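Local coordinates for protein 2-dehydropantoate 2-reductase, putative (Enterococcus faecalis, PDB 2EW2) that probably catalyses the NADPH-dependent reduction of 2-dehydropantoate (ketopantoate) to (R)-pantoate, a step in pantothenate biosynthesis, at residues A80-K83 / A84-D88; W189-A192 / C193-T197. All blocks are in the same frame, centred on the assembly; numbering follows the deposited sequence.

In the fold
Both contacts are local, and the chain meets them in series: contact 1 is complete before contact 2 begins, so they neither nest nor cross. Contact 1 (80-83 with 84-88) comes first, in the N-terminal, NADP-binding Rossmann-type part of the protein. It rounds the loop that joins strand 77-80, an inner strand of the eight-stranded sheet, to helix 84-94. Contact 2 (189-192 with 193-197) lies on helix 184-195 and closes the turn before helix 198-205. That helix packs on helices 218-235 and 242-252. W189 and A192 also touch L111, in a loop of the N-terminal part. The centres of contacts 1 and 2 lie about 20 Å apart, and the two do not touch.

Contact 1: A80-K83 / A84-D88; sequences ALTK and AQQLD
T82 meets Q86 where the loop turns into the helix. The methyl CG2 of T82 packs on CB of Q86 at 3.6 Å, and the two side chains cross at about a right angle. CG2 of T82 lies opposite its own backbone N (chi1 -57° for OG1), which puts the methyl against Q86. OG1 makes a weak hydrogen bond to A9 O. The T82 side chain also touches a glycine-rich GxGxxG segment, consistent with the dinucleotide-binding loop of a Rossmann-type fold. On the buried side, CD1 of L87 lies 4.2 Å from CB of A80, an apolar touch, and 4.0 Å from T82 O. That carbonyl oxygen is buried without a polar partner in the model.

The backbone sets this turn. Q86 N donates to K83 O at 3.0 Å, with an N-H...O angle of 156°. On the outer side, the K83 chain runs past Q85, whose OE1 lies 3.8 Å from K83 CB. The NE2 of Q85 bonds to E277.

A80 ends strand 77-80 and pairs by backbone with L105 and L107. L81 bonds to A9 on the other neighbouring strand, 5-9. L87 also packs on V116 of helix 114-117. The contact thus forms a strand-to-helix turn of the Rossmann-type domain.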
ATOM      1  N   ALA B  80     -17.351  25.726 -14.011  1.00 19.45           N
ATOM      2  CA  ALA B  80     -17.283  24.977 -12.762  1.00 20.55           C
ATOM      3  C   ALA B  80     -16.061  25.379 -11.925  1.00 21.91           C
ATOM      4  O   ALA B  80     -14.926  25.188 -12.356  1.00 21.31           O
ATOM      5  CB  ALA B  80     -17.244  23.483 -13.059  1.00 19.94           C
ATOM      6  N   LEU B  81     -16.314  25.931 -10.736  1.00 23.95           N
ATOM      7  CA  LEU B  81     -15.270  26.262  -9.769  1.00 25.91           C
ATOM      8  C   LEU B  81     -15.532  25.708  -8.362  1.00 27.72           C
ATOM      9  O   LEU B  81     -14.708  25.890  -7.460  1.00 29.13           O
ATOM     10  CB  LEU B  81     -15.062  27.777  -9.708  1.00 26.31           C
ATOM     11  CG  LEU B  81     -14.311  28.309 -10.929  1.00 27.06           C
ATOM     12  CD1 LEU B  81     -14.806  29.679 -11.323  1.00 28.92           C
ATOM     13  CD2 LEU B  81     -12.791  28.306 -10.654  1.00 28.36           C
ATOM     14  N   THR B  82     -16.671  25.042  -8.177  1.00 28.61           N
ATOM     15  CA  THR B  82     -17.023  24.380  -6.916  1.00 29.37           C
ATOM     16  C   THR B  82     -15.989  23.292  -6.603  1.00 30.13           C
ATOM     17  O   THR B  82     -15.652  22.484  -7.485  1.00 30.57           O
ATOM     18  CB  THR B  82     -18.415  23.722  -7.062  1.00 29.74           C
ATOM     19  OG1 THR B  82     -19.369  24.719  -7.446  1.00 30.01           O
ATOM     20  CG2 THR B  82     -18.886  23.071  -5.770  1.00 30.99           C
ATOM     21  N   LYS B  83     -15.489  23.238  -5.368  1.00 29.41           N
ATOM     22  CA  LYS B  83     -14.498  22.201  -5.048  1.00 29.31           C
ATOM     23  C   LYS B  83     -15.054  20.804  -5.279  1.00 27.99           C
ATOM     24  O   LYS B  83     -16.275  20.602  -5.289  1.00 26.71           O
ATOM     25  CB  LYS B  83     -13.875  22.382  -3.654  1.00 29.63           C
ATOM     26  CG  LYS B  83     -14.814  22.427  -2.476  1.00 31.25           C
ATOM     27  CD  LYS B  83     -13.996  22.847  -1.223  1.00 32.40           C
ATOM     28  CE  LYS B  83     -14.773  22.664   0.069  1.00 37.02           C
ATOM     29  NZ  LYS B  83     -14.975  21.220   0.413  1.00 41.21           N
ATOM     30  N   ALA B  84     -14.153  19.850  -5.487  1.00 27.13           N
ATOM     31  CA  ALA B  84     -14.519  18.516  -5.962  1.00 27.02           C
ATOM     32  C   ALA B  84     -15.516  17.808  -5.052  1.00 27.06           C
ATOM     33  O   ALA B  84     -16.362  17.028  -5.519  1.00 26.71           O
ATOM     34  CB  ALA B  84     -13.266  17.662  -6.133  1.00 26.76           C
ATOM     35  N   GLN B  85     -15.395  18.077  -3.749  1.00 27.05           N
ATOM     36  CA  GLN B  85     -16.229  17.455  -2.720  1.00 27.64           C
ATOM     37  C   GLN B  85     -17.701  17.867  -2.826  1.00 27.10           C
ATOM     38  O   GLN B  85     -18.577  17.180  -2.309  1.00 27.21           O
ATOM     39  CB  GLN B  85     -15.686  17.814  -1.322  1.00 28.15           C
ATOM     40  CG  GLN B  85     -14.328  17.177  -0.960  1.00 29.34           C
ATOM     41  CD  GLN B  85     -13.091  17.892  -1.552  1.00 32.37           C
ATOM     42  OE1 GLN B  85     -13.192  18.881  -2.286  1.00 30.97           O
ATOM     43  NE2 GLN B  85     -11.905  17.374  -1.214  1.00 33.60           N
ATOM     44  N   GLN B  86     -17.968  18.997  -3.478  1.00 26.74           N
ATOM     45  CA  GLN B  86     -19.331  19.501  -3.630  1.00 27.12           C
ATOM     46  C   GLN B  86     -19.812  19.574  -5.087  1.00 26.11           C
ATOM     47  O   GLN B  86     -20.947  19.986  -5.352  1.00 25.17           O
ATOM     48  CB  GLN B  86     -19.441  20.875  -2.984  1.00 28.38           C
ATOM     49  CG  GLN B  86     -19.352  20.836  -1.460  1.00 33.22           C
ATOM     50  CD  GLN B  86     -18.591  22.015  -0.896  1.00 40.17           C
ATOM     51  OE1 GLN B  86     -18.560  23.105  -1.491  1.00 42.96           O
ATOM     52  NE2 GLN B  86     -17.961  21.808   0.266  1.00 43.71           N
ATOM     53  N   LEU B  87     -18.949  19.177  -6.018  1.00 25.06           N
ATOM     54  CA  LEU B  87     -19.229  19.276  -7.441  1.00 24.71           C
ATOM     55  C   LEU B  87     -20.451  18.467  -7.857  1.00 24.78           C
ATOM     56  O   LEU B  87     -21.280  18.939  -8.634  1.00 24.48           O
ATOM     57  CB  LEU B  87     -18.013  18.815  -8.261  1.00 24.91           C
ATOM     58  CG  LEU B  87     -18.056  19.053  -9.775  1.00 23.35           C
ATOM     59  CD1 LEU B  87     -17.925  20.561 -10.088  1.00 23.11           C
ATOM     60  CD2 LEU B  87     -16.975  18.226 -10.455  1.00 24.75           C
ATOM     61  N   ASP B  88     -20.553  17.235  -7.367  1.00 24.90           N
ATOM     62  CA  ASP B  88     -21.651  16.395  -7.787  1.00 25.86           C
ATOM     63  C   ASP B  88     -22.987  16.979  -7.339  1.00 25.60           C
ATOM     64  O   ASP B  88     -23.907  17.082  -8.136  1.00 25.48           O
ATOM     65  CB  ASP B  88     -21.477  14.951  -7.313  1.00 26.57           C
ATOM     66  CG  ASP B  88     -22.645  14.074  -7.713  1.00 28.90           C
ATOM     67  OD1 ASP B  88     -22.629  13.527  -8.826  1.00 30.68           O
ATOM     68  OD2 ASP B  88     -23.588  13.943  -6.911  1.00 33.80           O
TER

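Contact 2: W189-A192 / C193-T197; sequences WRKA and CVNGT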
ATOM      1  N   TRP B 189      -2.984  15.589 -16.217  1.00 20.08           N
ATOM      2  CA  TRP B 189      -2.583  14.201 -15.973  1.00 20.28           C
ATOM      3  C   TRP B 189      -1.162  14.123 -15.424  1.00 20.62           C
ATOM      4  O   TRP B 189      -0.898  13.369 -14.484  1.00 20.73           O
ATOM      5  CB  TRP B 189      -2.663  13.383 -17.257  1.00 19.52           C
ATOM      6  CG  TRP B 189      -3.971  12.692 -17.459  1.00 19.52           C
ATOM      7  CD1 TRP B 189      -4.980  13.052 -18.333  1.00 19.99           C
ATOM      8  CD2 TRP B 189      -4.427  11.525 -16.773  1.00 19.94           C
ATOM      9  NE1 TRP B 189      -6.030  12.164 -18.228  1.00 19.46           N
ATOM     10  CE2 TRP B 189      -5.714  11.213 -17.286  1.00 18.87           C
ATOM     11  CE3 TRP B 189      -3.869  10.701 -15.774  1.00 19.19           C
ATOM     12  CZ2 TRP B 189      -6.456  10.107 -16.832  1.00 18.94           C
ATOM     13  CZ3 TRP B 189      -4.617   9.596 -15.318  1.00 19.75           C
ATOM     14  CH2 TRP B 189      -5.898   9.316 -15.852  1.00 18.73           C
ATOM     15  N   ARG B 190      -0.250  14.879 -16.034  1.00 21.07           N
ATOM     16  CA  ARG B 190       1.138  14.928 -15.577  1.00 21.56           C
ATOM     17  C   ARG B 190       1.256  15.434 -14.139  1.00 21.61           C
ATOM     18  O   ARG B 190       2.040  14.895 -13.343  1.00 21.22           O
ATOM     19  CB  ARG B 190       2.009  15.756 -16.520  1.00 21.68           C
ATOM     20  CG  ARG B 190       3.460  15.861 -16.045  1.00 23.20           C
ATOM     21  CD  ARG B 190       4.300  16.576 -17.072  1.00 26.32           C
ATOM     22  NE  ARG B 190       5.635  16.928 -16.600  1.00 28.69           N
ATOM     23  CZ  ARG B 190       5.899  17.907 -15.730  1.00 31.89           C
ATOM     24  NH1 ARG B 190       4.920  18.614 -15.170  1.00 33.12           N
ATOM     25  NH2 ARG B 190       7.151  18.171 -15.402  1.00 33.50           N
ATOM     26  N   LYS B 191       0.473  16.464 -13.811  1.00 21.69           N
ATOM     27  CA  LYS B 191       0.469  17.030 -12.469  1.00 22.47           C
ATOM     28  C   LYS B 191      -0.095  16.037 -11.442  1.00 21.83           C
ATOM     29  O   LYS B 191       0.441  15.897 -10.337  1.00 20.66           O
ATOM     30  CB  LYS B 191      -0.339  18.329 -12.463  1.00 23.31           C
ATOM     31  CG  LYS B 191      -0.470  19.029 -11.121  1.00 26.00           C
ATOM     32  CD  LYS B 191      -1.012  20.442 -11.371  1.00 31.56           C
ATOM     33  CE  LYS B 191      -1.416  21.143 -10.102  1.00 34.04           C
ATOM     34  NZ  LYS B 191      -2.806  20.748  -9.713  1.00 40.00           N
ATOM     35  N   ALA B 192      -1.175  15.355 -11.817  1.00 21.74           N
ATOM     36  CA  ALA B 192      -1.817  14.379 -10.935  1.00 22.77           C
ATOM     37  C   ALA B 192      -0.869  13.206 -10.690  1.00 23.06           C
ATOM     38  O   ALA B 192      -0.810  12.683  -9.598  1.00 23.43           O
ATOM     39  CB  ALA B 192      -3.144  13.893 -11.526  1.00 22.14           C
ATOM     40  N   CYS B 193      -0.136  12.826 -11.730  1.00 24.26           N
ATOM     41  CA  CYS B 193       0.889  11.801 -11.645  1.00 24.66           C
ATOM     42  C   CYS B 193       1.956  12.154 -10.603  1.00 24.00           C
ATOM     43  O   CYS B 193       2.234  11.368  -9.714  1.00 23.38           O
ATOM     44  CB  CYS B 193       1.494  11.540 -13.029  1.00 24.64           C
ATOM     45  SG  CYS B 193       2.324  10.006 -13.079  1.00 27.86           S
ATOM     46  N   VAL B 194       2.504  13.366 -10.684  1.00 23.83           N
ATOM     47  CA  VAL B 194       3.448  13.854  -9.681  1.00 23.23           C
ATOM     48  C   VAL B 194       2.823  13.839  -8.292  1.00 22.91           C
ATOM     49  O   VAL B 194       3.427  13.331  -7.324  1.00 23.09           O
ATOM     50  CB  VAL B 194       3.939  15.281 -10.030  1.00 23.35           C
ATOM     51  CG1 VAL B 194       4.690  15.906  -8.852  1.00 24.10           C
ATOM     52  CG2 VAL B 194       4.805  15.242 -11.290  1.00 23.53           C
ATOM     53  N   ASN B 195       1.602  14.367  -8.195  1.00 21.56           N
ATOM     54  CA  ASN B 195       0.889  14.414  -6.931  1.00 21.53           C
ATOM     55  C   ASN B 195       0.353  13.052  -6.468  1.00 20.97           C
ATOM     56  O   ASN B 195      -0.192  12.946  -5.372  1.00 21.61           O
ATOM     57  CB  ASN B 195      -0.272  15.410  -7.015  1.00 21.77           C
ATOM     58  CG  ASN B 195       0.202  16.862  -7.088  1.00 23.07           C
ATOM     59  OD1 ASN B 195       1.283  17.199  -6.607  1.00 24.61           O
ATOM     60  ND2 ASN B 195      -0.625  17.730  -7.678  1.00 26.45           N
ATOM     61  N   GLY B 196       0.473  12.035  -7.316  1.00 19.84           N
ATOM     62  CA  GLY B 196      -0.043  10.699  -6.996  1.00 19.09           C
ATOM     63  C   GLY B 196       1.052   9.800  -6.459  1.00 19.09           C
ATOM     64  O   GLY B 196       0.830   8.595  -6.223  1.00 18.62           O
ATOM     65  N   THR B 197       2.238  10.390  -6.263  1.00 19.48           N
ATOM     66  CA  THR B 197       3.400   9.656  -5.735  1.00 20.07           C
ATOM     67  C   THR B 197       3.815  10.150  -4.334  1.00 21.55           C
ATOM     68  O   THR B 197       3.404   9.573  -3.333  1.00 20.96           O
ATOM     69  CB  THR B 197       4.566   9.672  -6.719  1.00 20.21           C
ATOM     70  OG1 THR B 197       4.929  11.029  -7.011  1.00 20.72           O
ATOM     71  CG2 THR B 197       4.180   8.963  -8.016  1.00 19.59           C
TER
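N195 carries its CG opposite the carbonyl carbon (chi1 -70°), and the amide therefore folds back along the helix to K191. CG of K191 is anti to its backbone N (chi1 178°). It lies 3.7 Å from ND2 of N195, and the two side chains meet at a slant. ND2 is also 3.4 Å from K191 O, but the angle is too poor for a hydrogen bond. That oxygen is taken by the backbone instead: N195 N donates to K191 O at 2.9 Å.

Two more bonds repeat the pattern. C193 N reaches W189 O at 2.9 Å, and V194 N reaches R190 O at 3.1 Å. CG2 of V194 rests 3.5 Å from R190 O. NE of R190 makes a salt bridge with E244 of helix 242-252.

The helix then gives way to a turn. G196 N bonds to C193 O, and OG1 of T197 bonds to V194 O at 2.8 Å. C193 packs on I226 and F229 of helix 218-235, and on V245 of helix 242-252. The three i to i+4 backbone bonds are those of an alpha-helix at its C-terminal end, here within the all-helical packing of the C-terminal ketopantoate reductase domain.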